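Local coordinates for protein KLLA0F20702p (Kluyveromyces lactis, PDB 5Y5A) that probably acts as a telomerase subunit of the Est1 family that binds Cdc13 and so helps bring telomerase to telomeres, at residues T248-Y256 / I312-L320; F287-K298 / T329-R338. All coordinates share one frame; numbering follows the deposited sequence.

Contact 1: T248-Y256 / I312-L320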
loop_
_atom_site.group_PDB
_atom_site.type_symbol
_atom_site.label_atom_id
_atom_site.label_comp_id
_atom_site.label_asym_id
_atom_site.label_seq_id
_atom_site.Cartn_x
_atom_site.Cartn_y
_atom_site.Cartn_z
ATOM N N THR A 248 4.103 -10.639 12.588
ATOM C CA THR A 248 5.509 -10.399 12.899
ATOM C C THR A 248 5.650 -9.174 13.782
ATOM O O THR A 248 6.762 -8.737 14.075
ATOM C CB THR A 248 6.355 -10.201 11.625
ATOM O OG1 THR A 248 5.897 -9.044 10.908
ATOM C CG2 THR A 248 6.256 -11.427 10.733
ATOM N N LYS A 249 4.506 -8.630 14.187
ATOM C CA LYS A 249 4.434 -7.413 14.985
ATOM C C LYS A 249 5.137 -6.233 14.314
ATOM O O LYS A 249 5.737 -5.395 14.987
ATOM C CB LYS A 249 5.016 -7.652 16.383
ATOM C CG LYS A 249 4.151 -8.550 17.268
ATOM C CD LYS A 249 4.931 -8.999 18.488
ATOM C CE LYS A 249 4.029 -9.533 19.575
ATOM N NZ LYS A 249 4.836 -9.939 20.771
ATOM N N ASN A 250 5.071 -6.168 12.987
ATOM C CA ASN A 250 5.464 -4.950 12.285
ATOM C C ASN A 250 4.229 -4.081 12.093
ATOM O O ASN A 250 3.660 -4.006 11.000
ATOM C CB ASN A 250 6.127 -5.266 10.945
ATOM C CG ASN A 250 7.473 -5.942 11.113
ATOM O OD1 ASN A 250 7.598 -7.157 10.949
ATOM N ND2 ASN A 250 8.485 -5.155 11.453
ATOM N N PHE A 251 3.817 -3.430 13.176
ATOM C CA PHE A 251 2.530 -2.753 13.197
ATOM C C PHE A 251 2.526 -1.472 12.377
ATOM O O PHE A 251 1.480 -1.055 11.905
ATOM C CB PHE A 251 2.105 -2.477 14.641
ATOM C CG PHE A 251 1.831 -3.723 15.424
ATOM C CD1 PHE A 251 0.865 -4.626 14.991
ATOM C CD2 PHE A 251 2.543 -4.007 16.581
ATOM C CE1 PHE A 251 0.611 -5.786 15.696
ATOM C CE2 PHE A 251 2.291 -5.168 17.298
ATOM C CZ PHE A 251 1.322 -6.061 16.851
ATOM N N GLY A 252 3.686 -0.851 12.193
ATOM C CA GLY A 252 3.757 0.302 11.309
ATOM C C GLY A 252 3.577 -0.116 9.858
ATOM O O GLY A 252 2.853 0.532 9.108
ATOM N N ASN A 253 4.245 -1.200 9.460
ATOM C CA ASN A 253 4.019 -1.806 8.151
ATOM C C ASN A 253 2.542 -2.193 7.997
ATOM O O ASN A 253 1.963 -2.045 6.922
ATOM C CB ASN A 253 4.905 -3.049 7.950
ATOM C CG ASN A 253 6.409 -2.730 7.916
ATOM O OD1 ASN A 253 6.832 -1.577 8.039
ATOM N ND2 ASN A 253 7.221 -3.773 7.766
ATOM N N ALA A 254 1.935 -2.680 9.078
ATOM C CA ALA A 254 0.536 -3.114 9.036
ATOM C C ALA A 254 -0.397 -1.930 8.812
ATOM O O ALA A 254 -1.264 -1.953 7.924
ATOM C CB ALA A 254 0.158 -3.867 10.334
ATOM N N ALA A 255 -0.207 -0.887 9.616
ATOM C CA ALA A 255 -0.972 0.350 9.487
ATOM C C ALA A 255 -0.867 0.914 8.079
ATOM O O ALA A 255 -1.863 1.324 7.488
ATOM C CB ALA A 255 -0.486 1.388 10.507
ATOM N N TYR A 256 0.351 0.942 7.549
ATOM C CA TYR A 256 0.581 1.460 6.207
ATOM C C TYR A 256 -0.190 0.649 5.161
ATOM O O TYR A 256 -0.872 1.211 4.306
ATOM C CB TYR A 256 2.081 1.467 5.884
ATOM C CG TYR A 256 2.370 1.730 4.427
ATOM C CD1 TYR A 256 2.106 2.972 3.855
ATOM C CD2 TYR A 256 2.892 0.732 3.616
ATOM C CE1 TYR A 256 2.361 3.209 2.514
ATOM C CE2 TYR A 256 3.152 0.960 2.280
ATOM C CZ TYR A 256 2.886 2.192 1.734
ATOM O OH TYR A 256 3.152 2.396 0.400
ATOM N N ILE A 312 11.856 2.435 15.975
ATOM C CA ILE A 312 11.325 3.708 16.454
ATOM C C ILE A 312 10.644 4.494 15.327
ATOM O O ILE A 312 9.575 5.079 15.518
ATOM C CB ILE A 312 12.427 4.567 17.092
ATOM C CG1 ILE A 312 12.894 3.910 18.392
ATOM C CG2 ILE A 312 11.926 5.982 17.357
ATOM C CD1 ILE A 312 13.938 4.682 19.128
ATOM N N MET A 313 11.245 4.492 14.145
ATOM C CA MET A 313 10.653 5.225 13.028
ATOM C C MET A 313 9.399 4.530 12.517
ATOM O O MET A 313 8.468 5.192 12.077
ATOM C CB MET A 313 11.667 5.408 11.907
ATOM C CG MET A 313 12.873 6.220 12.343
ATOM S SD MET A 313 13.981 6.592 10.989
ATOM C CE MET A 313 15.560 6.524 11.835
ATOM N N GLU A 314 9.356 3.203 12.604
ATOM C CA GLU A 314 8.154 2.475 12.213
ATOM C C GLU A 314 7.015 2.681 13.222
ATOM O O GLU A 314 5.860 2.779 12.848
ATOM C CB GLU A 314 8.443 0.980 12.069
ATOM C CG GLU A 314 7.235 0.207 11.588
ATOM C CD GLU A 314 7.400 -1.293 11.700
ATOM O OE1 GLU A 314 8.541 -1.749 11.857
ATOM O OE2 GLU A 314 6.382 -2.013 11.625
ATOM N N PHE A 315 7.346 2.751 14.504
ATOM C CA PHE A 315 6.316 2.746 15.529
ATOM C C PHE A 315 5.912 4.105 16.081
ATOM O O PHE A 315 4.743 4.315 16.374
ATOM C CB PHE A 315 6.758 1.861 16.691
ATOM C CG PHE A 315 6.563 0.404 16.438
ATOM C CD1 PHE A 315 7.482 -0.317 15.692
ATOM C CD2 PHE A 315 5.448 -0.249 16.931
ATOM C CE1 PHE A 315 7.297 -1.662 15.455
ATOM C CE2 PHE A 315 5.261 -1.596 16.697
ATOM C CZ PHE A 315 6.188 -2.305 15.960
ATOM N N TYR A 316 6.859 5.020 16.247
ATOM C CA TYR A 316 6.570 6.217 17.027
ATOM C C TYR A 316 5.710 7.212 16.273
ATOM O O TYR A 316 5.209 8.161 16.863
ATOM C CB TYR A 316 7.862 6.888 17.510
ATOM C CG TYR A 316 8.424 6.231 18.758
ATOM C CD1 TYR A 316 8.082 4.930 19.079
ATOM C CD2 TYR A 316 9.273 6.915 19.626
ATOM C CE1 TYR A 316 8.574 4.312 20.200
ATOM C CE2 TYR A 316 9.776 6.294 20.776
ATOM C CZ TYR A 316 9.416 4.990 21.050
ATOM O OH TYR A 316 9.891 4.333 22.173
ATOM N N ILE A 317 5.510 6.996 14.978
ATOM C CA ILE A 317 4.603 7.860 14.247
ATOM C C ILE A 317 3.156 7.418 14.497
ATOM O O ILE A 317 2.223 8.179 14.276
ATOM C CB ILE A 317 4.903 7.867 12.720
ATOM C CG1 ILE A 317 4.243 9.077 12.045
ATOM C CG2 ILE A 317 4.483 6.549 12.075
ATOM C CD1 ILE A 317 4.409 9.122 10.524
ATOM N N LEU A 318 2.978 6.193 14.931
ATOM C CA LEU A 318 1.669 5.646 15.149
ATOM C C LEU A 318 0.852 6.347 16.196
ATOM O O LEU A 318 -0.254 6.708 15.929
ATOM C CB LEU A 318 1.734 4.157 15.363
ATOM C CG LEU A 318 2.316 3.399 14.192
ATOM C CD1 LEU A 318 2.409 1.933 14.480
ATOM C CD2 LEU A 318 1.514 3.616 12.942
ATOM N N PRO A 319 1.380 6.562 17.381
ATOM C CA PRO A 319 0.580 7.305 18.365
ATOM C C PRO A 319 0.267 8.744 17.960
ATOM O O PRO A 319 -0.710 9.305 18.453
ATOM C CB PRO A 319 1.465 7.294 19.617
ATOM C CG PRO A 319 2.306 6.085 19.464
ATOM C CD PRO A 319 2.607 6.022 17.991
ATOM N N LEU A 320 1.082 9.332 17.089
ATOM C CA LEU A 320 0.858 10.710 16.676
ATOM C C LEU A 320 -0.336 10.764 15.736
ATOM O O LEU A 320 -1.218 11.610 15.876
ATOM C CB LEU A 320 2.106 11.285 16.005
ATOM C CG LEU A 320 3.346 11.145 16.895
ATOM C CD1 LEU A 320 4.605 11.580 16.155
ATOM C CD2 LEU A 320 3.172 11.956 18.176
#
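E314 drives its carboxylate into the first turn of helix 251-263, where OE2 accepts a bond from N253 N at 3.1 Å. At 166° on the hydrogen this bond is nearly straight, although the donor stands above the carboxylate plane, 36° out of it. G252 N adds a weak, bent bond to the same oxygen. The other oxygen, OE1, takes a weak bond of 3.4 Å from N250 ND2, the amide lying almost coplanar with the carboxylate. N250 is the N-cap residue but makes no capping bond with its side chain; the carboxylate of E314 accepts from N-H groups of the first turn instead, and the helix dipole would probably help stabilise its negative charge. Were E314 cut back to an alanine, the backbone N-H of N253 would be likely to lose its acceptor and a gap would open beside G252. That glycine lets the helices close in: its CA lies 3.5 Å from E314 CG, and a side chain would collide there. Both segments belong to the Est1 DNA/RNA-binding region, of the TPR clan, built of packed helices. F315 CE2 touches F251 CD2 edge to edge at 3.6 Å, while L318 CD1 reaches G252 CA and its CD2 meets A255 CB at 3.9 Å. The reach of E314 comes from an extended chain with CG anti to N (chi1 -177°). Farther out, Q363 holds N253 OD1.

Contact 2: F287-K298 / T329-R338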
loop_
_atom_site.group_PDB
_atom_site.type_symbol
_atom_site.label_atom_id
_atom_site.label_comp_id
_atom_site.label_asym_id
_atom_site.label_seq_id
_atom_site.Cartn_x
_atom_site.Cartn_y
_atom_site.Cartn_z
ATOM N N PHE A 287 -4.651 -3.137 18.743
ATOM C CA PHE A 287 -4.315 -1.970 19.552
ATOM C C PHE A 287 -3.582 -2.346 20.844
ATOM O O PHE A 287 -2.595 -1.708 21.221
ATOM C CB PHE A 287 -5.584 -1.187 19.887
ATOM C CG PHE A 287 -5.358 -0.019 20.810
ATOM C CD1 PHE A 287 -4.879 1.184 20.322
ATOM C CD2 PHE A 287 -5.648 -0.120 22.161
ATOM C CE1 PHE A 287 -4.674 2.269 21.175
ATOM C CE2 PHE A 287 -5.449 0.956 23.016
ATOM C CZ PHE A 287 -4.961 2.152 22.521
ATOM N N LYS A 288 -4.082 -3.373 21.522
ATOM C CA LYS A 288 -3.485 -3.821 22.780
ATOM C C LYS A 288 -2.067 -4.323 22.543
ATOM O O LYS A 288 -1.180 -4.102 23.358
ATOM C CB LYS A 288 -4.329 -4.926 23.431
ATOM C CG LYS A 288 -5.684 -4.485 23.975
ATOM C CD LYS A 288 -6.454 -5.696 24.517
ATOM C CE LYS A 288 -7.772 -5.298 25.174
ATOM N NZ LYS A 288 -8.635 -6.484 25.488
ATOM N N LYS A 289 -1.871 -4.995 21.415
ATOM C CA LYS A 289 -0.554 -5.460 21.014
ATOM C C LYS A 289 0.367 -4.293 20.701
ATOM O O LYS A 289 1.542 -4.317 21.062
ATOM C CB LYS A 289 -0.663 -6.387 19.807
ATOM C CG LYS A 289 -1.240 -7.742 20.157
ATOM C CD LYS A 289 -1.432 -8.589 18.922
ATOM C CE LYS A 289 -1.885 -9.982 19.303
ATOM N NZ LYS A 289 -2.130 -10.791 18.087
ATOM N N LEU A 290 -0.170 -3.273 20.032
ATOM C CA LEU A 290 0.597 -2.067 19.735
ATOM C C LEU A 290 1.143 -1.468 21.020
ATOM O O LEU A 290 2.306 -1.065 21.090
ATOM C CB LEU A 290 -0.262 -1.032 18.995
ATOM C CG LEU A 290 0.351 0.362 18.801
ATOM C CD1 LEU A 290 1.697 0.299 18.047
ATOM C CD2 LEU A 290 -0.628 1.267 18.067
ATOM N N LEU A 291 0.302 -1.416 22.041
ATOM C CA LEU A 291 0.715 -0.847 23.317
ATOM C C LEU A 291 1.831 -1.679 23.967
ATOM O O LEU A 291 2.735 -1.127 24.596
ATOM C CB LEU A 291 -0.494 -0.715 24.250
ATOM C CG LEU A 291 -1.102 0.696 24.228
ATOM C CD1 LEU A 291 -1.368 1.166 22.808
ATOM C CD2 LEU A 291 -2.364 0.792 25.072
ATOM N N ASN A 292 1.776 -2.997 23.791
ATOM C CA ASN A 292 2.834 -3.876 24.278
ATOM C C ASN A 292 4.157 -3.620 23.567
ATOM O O ASN A 292 5.215 -3.613 24.200
ATOM C CB ASN A 292 2.430 -5.338 24.123
ATOM C CG ASN A 292 1.350 -5.744 25.101
ATOM O OD1 ASN A 292 1.130 -5.073 26.108
ATOM N ND2 ASN A 292 0.677 -6.853 24.816
ATOM N N SER A 293 4.087 -3.412 22.256
ATOM C CA SER A 293 5.256 -3.067 21.462
ATOM C C SER A 293 5.856 -1.748 21.923
ATOM O O SER A 293 7.072 -1.624 22.060
ATOM C CB SER A 293 4.894 -2.974 19.976
ATOM O OG SER A 293 4.705 -4.257 19.423
ATOM N N LEU A 294 4.997 -0.763 22.157
ATOM C CA LEU A 294 5.457 0.517 22.650
ATOM C C LEU A 294 6.123 0.339 24.025
ATOM O O LEU A 294 7.085 1.038 24.334
ATOM C CB LEU A 294 4.299 1.523 22.696
ATOM C CG LEU A 294 3.728 1.868 21.313
ATOM C CD1 LEU A 294 2.441 2.676 21.404
ATOM C CD2 LEU A 294 4.758 2.613 20.450
ATOM N N ASP A 295 5.636 -0.615 24.825
ATOM C CA ASP A 295 6.283 -0.962 26.099
ATOM C C ASP A 295 7.707 -1.474 25.876
ATOM O O ASP A 295 8.651 -1.053 26.561
ATOM C CB ASP A 295 5.504 -2.041 26.872
ATOM C CG ASP A 295 4.176 -1.553 27.420
ATOM O OD1 ASP A 295 3.893 -0.342 27.360
ATOM O OD2 ASP A 295 3.416 -2.398 27.935
ATOM N N ASP A 296 7.843 -2.416 24.943
ATOM C CA ASP A 296 9.138 -3.025 24.656
ATOM C C ASP A 296 10.108 -1.967 24.136
ATOM O O ASP A 296 11.278 -1.967 24.485
ATOM C CB ASP A 296 9.004 -4.158 23.636
ATOM C CG ASP A 296 8.040 -5.248 24.083
ATOM O OD1 ASP A 296 7.903 -5.484 25.305
ATOM O OD2 ASP A 296 7.423 -5.879 23.199
ATOM N N LEU A 297 9.613 -1.060 23.302
ATOM C CA LEU A 297 10.476 -0.025 22.763
ATOM C C LEU A 297 10.904 0.947 23.855
ATOM O O LEU A 297 12.062 1.355 23.897
ATOM C CB LEU A 297 9.789 0.716 21.623
ATOM C CG LEU A 297 9.751 -0.071 20.313
ATOM C CD1 LEU A 297 8.958 0.686 19.278
ATOM C CD2 LEU A 297 11.164 -0.339 19.811
ATOM N N LYS A 298 9.980 1.298 24.748
ATOM C CA LYS A 298 10.293 2.233 25.825
ATOM C C LYS A 298 11.542 1.814 26.597
ATOM O O LYS A 298 12.405 2.640 26.883
ATOM C CB LYS A 298 9.118 2.374 26.796
ATOM C CG LYS A 298 9.452 3.283 27.976
ATOM C CD LYS A 298 8.282 3.494 28.910
ATOM C CE LYS A 298 8.700 4.377 30.076
ATOM N NZ LYS A 298 7.730 4.330 31.206
ATOM N N THR A 329 -9.182 7.724 22.416
ATOM C CA THR A 329 -8.442 6.490 22.617
ATOM C C THR A 329 -7.019 6.785 23.090
ATOM O O THR A 329 -6.485 6.074 23.925
ATOM C CB THR A 329 -8.398 5.647 21.330
ATOM O OG1 THR A 329 -9.737 5.360 20.897
ATOM C CG2 THR A 329 -7.647 4.335 21.560
ATOM N N TRP A 330 -6.415 7.855 22.582
ATOM C CA TRP A 330 -5.020 8.139 22.918
ATOM C C TRP A 330 -4.845 9.142 24.060
ATOM O O TRP A 330 -3.737 9.604 24.324
ATOM C CB TRP A 330 -4.271 8.606 21.672
ATOM C CG TRP A 330 -3.958 7.445 20.764
ATOM C CD1 TRP A 330 -4.698 7.017 19.702
ATOM C CD2 TRP A 330 -2.849 6.538 20.872
ATOM N NE1 TRP A 330 -4.110 5.917 19.127
ATOM C CE2 TRP A 330 -2.973 5.600 19.827
ATOM C CE3 TRP A 330 -1.762 6.433 21.744
ATOM C CZ2 TRP A 330 -2.054 4.566 19.633
ATOM C CZ3 TRP A 330 -0.845 5.405 21.547
ATOM C CH2 TRP A 330 -0.999 4.488 20.499
ATOM N N LYS A 331 -5.933 9.452 24.757
ATOM C CA LYS A 331 -5.843 10.222 25.992
ATOM C C LYS A 331 -6.025 9.303 27.196
ATOM O O LYS A 331 -5.756 9.696 28.330
ATOM C CB LYS A 331 -6.892 11.340 26.023
ATOM C CG LYS A 331 -6.611 12.497 25.081
ATOM C CD LYS A 331 -7.773 13.492 25.052
ATOM C CE LYS A 331 -7.513 14.622 24.054
ATOM N NZ LYS A 331 -8.658 15.577 23.954
ATOM N N ASN A 332 -6.471 8.075 26.942
ATOM C CA ASN A 332 -6.879 7.170 28.013
ATOM C C ASN A 332 -6.029 5.912 28.189
ATOM O O ASN A 332 -6.500 4.932 28.768
ATOM C CB ASN A 332 -8.334 6.736 27.796
ATOM C CG ASN A 332 -9.333 7.847 28.081
ATOM O OD1 ASN A 332 -9.119 8.684 28.959
ATOM N ND2 ASN A 332 -10.439 7.853 27.342
ATOM N N ASN A 333 -4.791 5.916 27.701
ATOM C CA ASN A 333 -3.946 4.741 27.898
ATOM C C ASN A 333 -2.627 5.081 28.579
ATOM O O ASN A 333 -2.298 6.251 28.776
ATOM C CB ASN A 333 -3.697 4.017 26.566
ATOM C CG ASN A 333 -2.790 4.788 25.629
ATOM O OD1 ASN A 333 -1.588 4.890 25.861
ATOM N ND2 ASN A 333 -3.359 5.306 24.539
ATOM N N ARG A 334 -1.877 4.044 28.938
ATOM C CA ARG A 334 -0.643 4.201 29.709
ATOM C C ARG A 334 0.448 4.979 28.966
ATOM O O ARG A 334 1.396 5.456 29.582
ATOM C CB ARG A 334 -0.107 2.826 30.130
ATOM C CG ARG A 334 0.205 1.863 28.981
ATOM C CD ARG A 334 0.460 0.488 29.557
ATOM N NE ARG A 334 0.933 -0.497 28.590
ATOM C CZ ARG A 334 0.146 -1.349 27.942
ATOM N NH1 ARG A 334 -1.167 -1.317 28.129
ATOM N NH2 ARG A 334 0.672 -2.226 27.098
ATOM N N HIS A 335 0.300 5.116 27.651
ATOM C CA HIS A 335 1.265 5.856 26.845
ATOM C C HIS A 335 0.776 7.260 26.506
ATOM O O HIS A 335 1.457 8.007 25.805
ATOM C CB HIS A 335 1.576 5.101 25.550
ATOM C CG HIS A 335 2.295 3.806 25.761
ATOM N ND1 HIS A 335 3.613 3.744 26.161
ATOM C CD2 HIS A 335 1.883 2.523 25.623
ATOM C CE1 HIS A 335 3.981 2.478 26.262
ATOM N NE2 HIS A 335 2.950 1.717 25.941
ATOM N N SER A 336 -0.404 7.614 27.008
ATOM C CA SER A 336 -1.043 8.872 26.648
ATOM C C SER A 336 -0.199 10.082 27.003
ATOM O O SER A 336 -0.131 11.031 26.232
ATOM C CB SER A 336 -2.415 8.990 27.321
ATOM O OG SER A 336 -3.311 8.005 26.829
ATOM N N ASP A 337 0.461 10.051 28.155
ATOM C CA ASP A 337 1.270 11.198 28.563
ATOM C C ASP A 337 2.655 11.218 27.903
ATOM O O ASP A 337 3.492 12.054 28.229
ATOM C CB ASP A 337 1.417 11.228 30.087
ATOM C CG ASP A 337 2.041 9.961 30.639
ATOM O OD1 ASP A 337 1.838 8.884 30.039
ATOM O OD2 ASP A 337 2.732 10.044 31.675
ATOM N N ARG A 338 2.897 10.309 26.966
ATOM C CA ARG A 338 4.190 10.261 26.293
ATOM C C ARG A 338 4.118 10.751 24.846
ATOM O O ARG A 338 5.046 10.517 24.065
ATOM C CB ARG A 338 4.757 8.831 26.325
ATOM C CG ARG A 338 5.097 8.311 27.717
ATOM C CD ARG A 338 5.640 6.871 27.680
ATOM N NE ARG A 338 6.953 6.788 27.041
ATOM C CZ ARG A 338 7.281 5.899 26.107
ATOM N NH1 ARG A 338 6.396 5.000 25.690
ATOM N NH2 ARG A 338 8.499 5.912 25.586
HETATM O O HOH W 1 7.676 3.356 23.654
#
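F287 opens the contact with its ring edge turned to the face of W330, a T-shaped pair with centroids 5.6 Å apart and planes at 78°. T329 CG2 touches the same phenyl ring at CZ, 3.6 Å away. One turn on, L290 CD2 meets the indole at its edge, and L291 CD2 packs on N333 CB. L291 also lays CB against one face of the R334 guanidinium, and its carbonyl O accepts from H335 NE2 at 3.2 Å, in plane and on a lone pair, besides the helical bond from D295 N. L294 sets CB over the H335 ring, a CH-pi contact 3.8 Å from the centroid, and its CD1 reaches the indole edge. D295 is gripped side-on: R334 NE donates to OD1 on its syn lone pair (162°), and NH2 forms the salt bridge with OD2 at 2.9 Å. The one N-H of H335 NE2 is shared, its second bond, to D295 OD1, being weak and more bent. K298, extended from a CG anti to N (chi1 177°), lays CD over the centre of the R338 guanidinium, whose NH1 donates to H335 ND1 at 3.1 Å and to a water that bonds L294 O. E301 pairs with R338 NH2. N333 OD1 accepts from H335 N, an Asx turn heading a type I turn in the loop that packs on helix 285-298 of the Est1 DNA/RNA-binding region.

From the N terminus, residues 248-256 come first and begin helix 251-263; contact 1 closes a loop of 55 intervening residues when 312-320 returns to them. Inside that loop lies helix 285-298, the first half of contact 2, whose partner 329-338 arrives only after 312-320. Contact 2 closes over 30 residues, including helices 306-315 and 318-325. The segments therefore alternate, and the two closures cross instead of nesting. Their centres are 12 Å apart, and they touch: F251 CE2 lies 3.3 Å from S293 OG, and P319 CB 3.6 Å from W330 CZ3. Helix 285-298 is bordered by helices 251-263, 306-315 and 318-325 as well as by the loop leading to helix 339-379, all within one family region.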